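Local atomic coordinates of periplasmic binding protein/LacI transcriptional regulator (Burkholderia multivorans, PDB entry 4YLE), a protein that probably captures a sugar or a related small solute in the periplasm and hands it to an ABC transporter for uptake. Residues A[38-43]-A[73-78]; A[79-84]-A[104-109]; A[171-176]-A[203-208]. One frame throughout, in Å; residues are numbered along the deposited sequence.

Contact 1: A[38-43]-A[73-78]; sequences VMKSLA and KDETDT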
# COMPACT_ATOMS: atom_id res chain seq x y z
N VAL A 38 -3.01 -9.84 -8.73
CA VAL A 38 -4.01 -8.79 -8.96
C VAL A 38 -3.68 -7.60 -8.09
O VAL A 38 -3.72 -7.69 -6.88
CB VAL A 38 -5.42 -9.33 -8.67
CG1 VAL A 38 -6.50 -8.21 -8.75
CG2 VAL A 38 -5.74 -10.47 -9.65
N MSE A 39 -3.33 -6.49 -8.74
CA MSE A 39 -2.77 -5.33 -8.07
C MSE A 39 -3.74 -4.16 -8.11
O MSE A 39 -4.84 -4.29 -8.60
CB MSE A 39 -1.46 -4.95 -8.73
CG MSE A 39 -0.44 -6.07 -8.60
SE MSE A 39 1.24 -5.65 -9.52
CE MSE A 39 0.59 -6.03 -11.33
N LYS A 40 -3.31 -3.03 -7.58
CA LYS A 40 -4.12 -1.83 -7.67
C LYS A 40 -3.60 -1.02 -8.83
O LYS A 40 -3.44 -1.53 -9.94
CB LYS A 40 -4.10 -1.07 -6.35
CG LYS A 40 -4.80 -1.80 -5.19
CD LYS A 40 -4.55 -1.14 -3.79
CE LYS A 40 -3.47 -1.91 -3.00
NZ LYS A 40 -2.71 -1.06 -2.02
N SER A 41 -3.34 0.25 -8.61
CA SER A 41 -3.16 1.16 -9.72
C SER A 41 -1.89 1.00 -10.50
O SER A 41 -0.77 1.14 -9.98
CB SER A 41 -3.22 2.59 -9.22
OG SER A 41 -2.93 3.44 -10.31
N LEU A 42 -2.08 0.79 -11.79
CA LEU A 42 -0.98 0.69 -12.73
C LEU A 42 -0.29 2.03 -12.97
O LEU A 42 0.81 2.08 -13.50
CB LEU A 42 -1.52 0.12 -14.05
CG LEU A 42 -2.02 -1.31 -13.87
CD1 LEU A 42 -2.61 -1.83 -15.18
CD2 LEU A 42 -0.89 -2.24 -13.35
N ALA A 43 -0.93 3.11 -12.56
CA ALA A 43 -0.29 4.41 -12.66
C ALA A 43 0.88 4.47 -11.66
O ALA A 43 1.93 5.07 -11.95
CB ALA A 43 -1.31 5.50 -12.41
N LYS A 73 -7.03 0.90 -13.24
CA LYS A 73 -6.68 2.13 -13.92
C LYS A 73 -6.40 3.27 -12.98
O LYS A 73 -5.84 4.28 -13.40
CB LYS A 73 -7.79 2.55 -14.88
CG LYS A 73 -9.04 3.01 -14.17
CD LYS A 73 -10.11 3.49 -15.16
CE LYS A 73 -11.50 3.50 -14.53
NZ LYS A 73 -11.52 4.00 -13.11
N ASP A 74 -6.86 3.13 -11.73
CA ASP A 74 -6.55 4.08 -10.66
C ASP A 74 -6.72 3.39 -9.29
O ASP A 74 -7.05 2.22 -9.22
CB ASP A 74 -7.43 5.35 -10.77
CG ASP A 74 -8.91 5.06 -10.72
OD1 ASP A 74 -9.33 4.39 -9.75
OD2 ASP A 74 -9.65 5.50 -11.63
N GLU A 75 -6.46 4.11 -8.21
CA GLU A 75 -6.38 3.48 -6.90
C GLU A 75 -7.74 3.19 -6.29
O GLU A 75 -7.83 2.52 -5.26
CB GLU A 75 -5.57 4.37 -5.95
CG GLU A 75 -4.13 4.58 -6.41
CD GLU A 75 -3.21 3.45 -6.04
OE1 GLU A 75 -3.71 2.35 -5.70
OE2 GLU A 75 -1.98 3.65 -6.09
N THR A 76 -8.80 3.69 -6.90
CA THR A 76 -10.13 3.57 -6.31
C THR A 76 -11.07 2.75 -7.16
O THR A 76 -12.26 2.73 -6.91
CB THR A 76 -10.75 4.95 -6.07
OG1 THR A 76 -10.71 5.71 -7.29
CG2 THR A 76 -10.01 5.67 -4.99
N ASP A 77 -10.54 2.07 -8.19
CA ASP A 77 -11.43 1.33 -9.09
C ASP A 77 -11.65 -0.07 -8.55
O ASP A 77 -11.29 -1.07 -9.19
CB ASP A 77 -10.89 1.25 -10.52
CG ASP A 77 -11.98 0.87 -11.52
OD1 ASP A 77 -13.11 0.60 -11.07
OD2 ASP A 77 -11.74 0.84 -12.74
N THR A 78 -12.27 -0.12 -7.38
CA THR A 78 -12.68 -1.38 -6.75
C THR A 78 -13.51 -2.24 -7.70
O THR A 78 -13.29 -3.45 -7.81
CB THR A 78 -13.48 -1.09 -5.46
OG1 THR A 78 -12.66 -0.34 -4.55
CG2 THR A 78 -13.91 -2.37 -4.78

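Contact 2: A[79-84]-A[104-109]; sequences ANQIRI and KALVPV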
# COMPACT_ATOMS: atom_id res chain seq x y z
N ALA A 79 -14.48 -1.62 -8.38
CA ALA A 79 -15.39 -2.38 -9.26
C ALA A 79 -14.61 -3.24 -10.28
O ALA A 79 -14.87 -4.45 -10.45
CB ALA A 79 -16.36 -1.43 -9.98
N ASN A 80 -13.65 -2.60 -10.95
CA ASN A 80 -12.85 -3.29 -11.93
C ASN A 80 -11.92 -4.33 -11.31
O ASN A 80 -11.61 -5.34 -11.94
CB ASN A 80 -12.01 -2.32 -12.75
CG ASN A 80 -11.47 -2.96 -14.01
OD1 ASN A 80 -12.20 -3.69 -14.69
ND2 ASN A 80 -10.21 -2.72 -14.32
N GLN A 81 -11.43 -4.07 -10.11
CA GLN A 81 -10.56 -5.07 -9.50
C GLN A 81 -11.39 -6.31 -9.28
O GLN A 81 -10.93 -7.41 -9.54
CB GLN A 81 -9.95 -4.59 -8.20
CG GLN A 81 -8.75 -5.47 -7.79
CD GLN A 81 -8.12 -5.04 -6.50
OE1 GLN A 81 -8.81 -4.95 -5.49
NE2 GLN A 81 -6.81 -4.79 -6.51
N ILE A 82 -12.63 -6.13 -8.83
CA ILE A 82 -13.51 -7.28 -8.60
C ILE A 82 -13.71 -8.02 -9.91
O ILE A 82 -13.70 -9.25 -9.94
CB ILE A 82 -14.87 -6.85 -7.99
CG1 ILE A 82 -14.65 -6.40 -6.54
CG2 ILE A 82 -15.89 -8.00 -8.02
CD1 ILE A 82 -15.83 -5.76 -5.86
N ARG A 83 -13.86 -7.27 -11.00
CA ARG A 83 -14.07 -7.88 -12.31
C ARG A 83 -12.86 -8.71 -12.70
O ARG A 83 -13.01 -9.81 -13.25
CB ARG A 83 -14.35 -6.81 -13.37
CG ARG A 83 -15.79 -6.28 -13.30
CD ARG A 83 -16.19 -5.58 -14.59
NE ARG A 83 -15.29 -4.48 -14.93
CZ ARG A 83 -15.42 -3.23 -14.49
NH1 ARG A 83 -16.42 -2.88 -13.69
NH2 ARG A 83 -14.54 -2.30 -14.86
N ILE A 84 -11.67 -8.21 -12.40
CA ILE A 84 -10.45 -8.92 -12.74
C ILE A 84 -10.42 -10.26 -12.01
O ILE A 84 -10.12 -11.30 -12.62
CB ILE A 84 -9.23 -8.09 -12.40
CG1 ILE A 84 -9.15 -6.93 -13.39
CG2 ILE A 84 -7.96 -8.91 -12.47
CD1 ILE A 84 -8.23 -5.83 -13.00
N LYS A 104 -12.87 -4.41 2.61
CA LYS A 104 -14.15 -5.12 2.77
C LYS A 104 -14.76 -5.60 1.46
O LYS A 104 -15.32 -6.71 1.37
CB LYS A 104 -15.16 -4.23 3.49
CG LYS A 104 -14.81 -3.92 4.93
CD LYS A 104 -16.02 -3.38 5.68
CE LYS A 104 -15.66 -2.42 6.78
NZ LYS A 104 -15.16 -1.12 6.23
N ALA A 105 -14.68 -4.74 0.44
CA ALA A 105 -15.46 -4.95 -0.77
C ALA A 105 -14.96 -6.10 -1.63
O ALA A 105 -15.71 -6.64 -2.43
CB ALA A 105 -15.50 -3.68 -1.58
N LEU A 106 -13.67 -6.44 -1.49
CA LEU A 106 -13.13 -7.55 -2.26
C LEU A 106 -13.42 -8.90 -1.61
O LEU A 106 -13.11 -9.93 -2.20
CB LEU A 106 -11.60 -7.38 -2.46
CG LEU A 106 -11.15 -6.67 -3.74
CD1 LEU A 106 -11.43 -7.51 -4.98
CD2 LEU A 106 -11.85 -5.32 -3.87
N VAL A 107 -14.01 -8.93 -0.42
CA VAL A 107 -14.12 -10.22 0.27
C VAL A 107 -15.09 -11.16 -0.43
O VAL A 107 -14.81 -12.36 -0.49
CB VAL A 107 -14.55 -10.05 1.74
CG1 VAL A 107 -14.79 -11.42 2.41
CG2 VAL A 107 -13.48 -9.28 2.49
N PRO A 108 -16.21 -10.65 -0.95
CA PRO A 108 -17.15 -11.61 -1.59
C PRO A 108 -16.53 -12.40 -2.75
O PRO A 108 -16.77 -13.62 -2.88
CB PRO A 108 -18.28 -10.70 -2.08
CG PRO A 108 -18.30 -9.58 -1.09
CD PRO A 108 -16.82 -9.31 -0.82
N VAL A 109 -15.74 -11.74 -3.59
CA VAL A 109 -15.21 -12.41 -4.75
C VAL A 109 -14.04 -13.32 -4.33
O VAL A 109 -13.79 -14.35 -4.97
CB VAL A 109 -14.77 -11.40 -5.85
CG1 VAL A 109 -13.53 -10.60 -5.41
CG2 VAL A 109 -14.52 -12.12 -7.17

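Contact 3: A[171-176]-A[203-208]; sequences EGVSTT and GEWEID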
# COMPACT_ATOMS: atom_id res chain seq x y z
N GLU A 171 -4.04 11.05 4.13
CA GLU A 171 -4.30 9.63 4.30
C GLU A 171 -4.65 8.93 2.99
O GLU A 171 -5.11 9.56 2.05
CB GLU A 171 -5.45 9.53 5.30
CG GLU A 171 -6.07 8.24 5.54
CD GLU A 171 -7.02 8.41 6.69
OE1 GLU A 171 -8.21 8.74 6.48
OE2 GLU A 171 -6.52 8.27 7.81
N GLY A 172 -4.39 7.63 2.92
CA GLY A 172 -4.85 6.85 1.78
C GLY A 172 -6.37 6.66 1.79
O GLY A 172 -7.11 7.30 2.55
N VAL A 173 -6.86 5.76 0.92
CA VAL A 173 -8.29 5.40 0.89
C VAL A 173 -8.71 4.94 2.28
O VAL A 173 -8.20 3.96 2.79
CB VAL A 173 -8.56 4.30 -0.18
CG1 VAL A 173 -9.94 3.72 -0.04
CG2 VAL A 173 -8.35 4.85 -1.59
N SER A 174 -9.65 5.66 2.90
CA SER A 174 -9.95 5.48 4.33
C SER A 174 -10.56 4.13 4.71
O SER A 174 -10.53 3.75 5.88
CB SER A 174 -10.86 6.62 4.79
OG SER A 174 -10.17 7.85 4.63
N THR A 175 -11.02 3.36 3.73
CA THR A 175 -11.58 2.05 3.99
C THR A 175 -10.56 0.94 3.78
O THR A 175 -10.91 -0.23 3.56
CB THR A 175 -12.76 1.81 3.08
OG1 THR A 175 -12.35 2.01 1.73
CG2 THR A 175 -13.90 2.79 3.43
N THR A 176 -9.28 1.30 3.80
CA THR A 176 -8.25 0.28 3.72
C THR A 176 -7.51 0.19 5.03
O THR A 176 -7.25 1.19 5.69
CB THR A 176 -7.25 0.52 2.56
OG1 THR A 176 -6.57 1.78 2.74
CG2 THR A 176 -7.97 0.51 1.25
N GLY A 203 -6.34 11.69 0.60
CA GLY A 203 -5.95 12.01 -0.75
C GLY A 203 -6.10 10.80 -1.66
O GLY A 203 -5.63 10.83 -2.79
N GLU A 204 -6.75 9.76 -1.16
CA GLU A 204 -7.16 8.56 -1.91
C GLU A 204 -6.03 7.88 -2.71
O GLU A 204 -6.29 7.27 -3.74
CB GLU A 204 -8.31 8.93 -2.85
CG GLU A 204 -9.60 9.23 -2.08
CD GLU A 204 -10.63 9.84 -2.95
OE1 GLU A 204 -10.81 9.33 -4.07
OE2 GLU A 204 -11.25 10.83 -2.52
N TRP A 205 -4.82 8.04 -2.20
CA TRP A 205 -3.59 7.44 -2.71
C TRP A 205 -3.07 8.12 -3.97
O TRP A 205 -2.06 7.68 -4.53
CB TRP A 205 -3.74 5.95 -3.03
CG TRP A 205 -4.10 5.01 -1.92
CD1 TRP A 205 -5.12 4.10 -1.93
CD2 TRP A 205 -3.39 4.80 -0.67
NE1 TRP A 205 -5.10 3.36 -0.77
CE2 TRP A 205 -4.05 3.76 0.01
CE3 TRP A 205 -2.28 5.40 -0.07
CZ2 TRP A 205 -3.64 3.31 1.26
CZ3 TRP A 205 -1.86 4.93 1.17
CH2 TRP A 205 -2.54 3.90 1.82
N GLU A 206 -3.74 9.19 -4.40
CA GLU A 206 -3.46 9.84 -5.68
C GLU A 206 -2.70 11.16 -5.56
O GLU A 206 -2.86 11.92 -4.60
CB GLU A 206 -4.76 10.10 -6.44
CG GLU A 206 -5.68 8.88 -6.63
CD GLU A 206 -5.26 7.90 -7.73
OE1 GLU A 206 -4.16 7.99 -8.31
OE2 GLU A 206 -6.09 7.00 -8.01
N ILE A 207 -1.90 11.44 -6.58
CA ILE A 207 -1.13 12.68 -6.65
C ILE A 207 -2.03 13.90 -6.61
O ILE A 207 -1.82 14.83 -5.81
CB ILE A 207 -0.28 12.74 -7.93
CG1 ILE A 207 0.74 11.60 -7.93
CG2 ILE A 207 0.41 14.09 -8.04
CD1 ILE A 207 1.60 11.51 -9.22
N ASP A 208 -3.05 13.93 -7.46
CA ASP A 208 -3.78 15.18 -7.56
C ASP A 208 -4.76 15.35 -6.38
O ASP A 208 -4.90 16.46 -5.87
CB ASP A 208 -4.48 15.33 -8.91
CG ASP A 208 -5.26 14.13 -9.32
OD1 ASP A 208 -5.37 13.17 -8.51
OD2 ASP A 208 -5.76 14.14 -10.47

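Contact 1: A[38-43]-A[73-78]
Ser41 presses its CB against the carboxylate of Glu75, with CB 3.3 Å from Glu75 CD and almost equally near to both oxygens. The same Ser41 CB lies 3.6 Å from the backbone carbon Asp74 C. The Glu75 chain bends at its second torsion (chi2 -82°), which swings CD over the serine methylene. One oxygen, OE1, then reaches the flank of Lys40, 3.5 Å from its CB, and the two long side chains cross at about a right angle. No hydrogen bond joins the segments; the polar ends find partners outside them: Glu75 OE2 accepts from Asn44, while Lys40 NZ forms a salt bridge with Asp124 and also approaches the bound unknown ligand. Lys40 NZ remains 5.1 Å from Glu75 OE1, where opposite charges may still attract without touching.

Both segments leave the C-terminal ends of neighbouring parallel strands, 34-39 and 66-72, in the Rossmann-like N-terminal lobe of a periplasmic binding protein, the edge along which such lobes carry their ligand-binding loops. Each loop is shaped by its own turn. In 38-43, Ser41 OG lies anti to the backbone N (chi1 175°) and takes a hydrogen bond from Ala43 N at 3.0 Å, an ST turn. In 73-78, Asp74 OD1 accepts Thr76 N on the anti side of its carboxylate, closing an Asx turn within the type I turn from Asp74 to Asp77. Lys73 NZ meets the other Asp74 oxygen, OD2, from above the carboxylate plane in a salt bridge of 2.8 Å, and the same ammonium makes a second, weakly hydrogen-bonded salt bridge to Asp77 OD2. Asp77 in turn uses OD1 to cap the start of helix 78-90, accepting the backbone N of Asn80.

Contact 2: A[79-84]-A[104-109]
Ile82 and Leu106 bring their side chains together between helix 78-90 and the lead-in to helix 107-115, in the Rossmann-like N-terminal lobe. The first helix links strand 66-72 to strand 95-98 and the second links 95-98 to 119-123, in the successive beta-alpha-beta crossovers of this fold. The two side chains cross obliquely: Ile82 CG1 meets Leu106 CD1 at 3.7 Å and lies slightly farther from CD2, so the isoleucine runs past the fork of the leucine. Beyond CG1 the chain continues extended (chi2 171°), which carries CD1 up to the backbone, 3.5 Å from Ala105 O.

Gln81 meets the same leucine from another direction, the two side chains crossing at about a right angle. Its CG stands anti to the backbone N (chi1 -163°) and the rest of the chain is extended up to the amide, whose OE1 ends 3.4 Å from Leu106 CG and 3.5 Å from Leu106 CD2. OE1 lies against an apolar group but accepts from Ala101 N, and NE2 of the same amide donates to the carbonyls of Ala99 and Met39. Three backbone groups thus set the rotation of the amide on which the leucine branches rest. Leu106 also touches Pro100 and Leu127, the latter in the loop before helix 129-133. Ahead of helix 107-115, Asp102 OD1 accepts from the backbone N of both Lys104 and Ala105, and a type I turn runs from Lys104 to Val107.

One turn further along, Val109 points toward helix 78-90. Ile82 CG2 comes within 4.2 Å of Val109 CB, and Val109 CG2 rests 4.1 Å from the carbonyl oxygen of Ile82.

Contact 3: A[171-176]-A[203-208]
Trp205 lies flat against the backbone of Gly172 and Val173, and these three residues bury the most surface here. Gly172 CA sits over the six-membered ring, 3.4 Å from its centroid and only 7° off the ring normal, a CH-pi contact; with no side chain at this position the indole can settle directly on the main chain. Val173 N hovers over the same face nearer the rim. Although it lies 3.4 Å from Trp205 NE1, both are donors and do not bond.

The Val173 and Trp205 side chains cross at about a right angle, and Val173 CG2 touches Trp205 CD1, on the pyrrole part, at 3.3 Å. Val173 CG1 stands anti to the backbone N (chi1 169°), which sets CG2 beside that N and against the indole. Near the plane of the ring, Thr176 OG1 comes to the edge, 3.6 Å from Trp205 CZ2.

One hydrogen bond ties the segments, Gly203 N to Glu171 O at 2.9 Å, with an N-H...O angle of 151°. It prolongs the pairing of parallel strands 166-171 and 196-202 in the C-terminal lobe just where the two chains leave the sheet. A type I' turn from Gly203 to Glu206 follows, in which Glu204 and Trp205 take positive phi values before helix 207-220 begins.

The indole is placed across this contact by dispersion and CH-pi forces, without a hydrogen bond from NE1 to 171-176; the Trp205 side chain comes within about 4 Å of the unknown ligand, so it may help line the pocket.

Overall arrangement
Contacts 1 and 2 belong to the N-terminal lobe and contact 3 to the C-terminal lobe, so the meeting of contacts 1 and 3 bridges the cleft. Their centres are 12 Å apart, and Glu75 N is 2.9 Å from Glu206 OE2, a probable hydrogen bond, while Glu75 CG packs 3.7 Å from Trp205 CB. The unknown ligand lies beside both, about 3 Å from the Lys40 side chain and about 4 Å from that of Trp205. Contact 2 is set behind: the Gln81 side chain is about 10 Å from the ligand, yet Leu106 CD2 packs 3.7 Å from Thr78 CG2, joining it to contact 1. Contacts 2 and 3 do not touch.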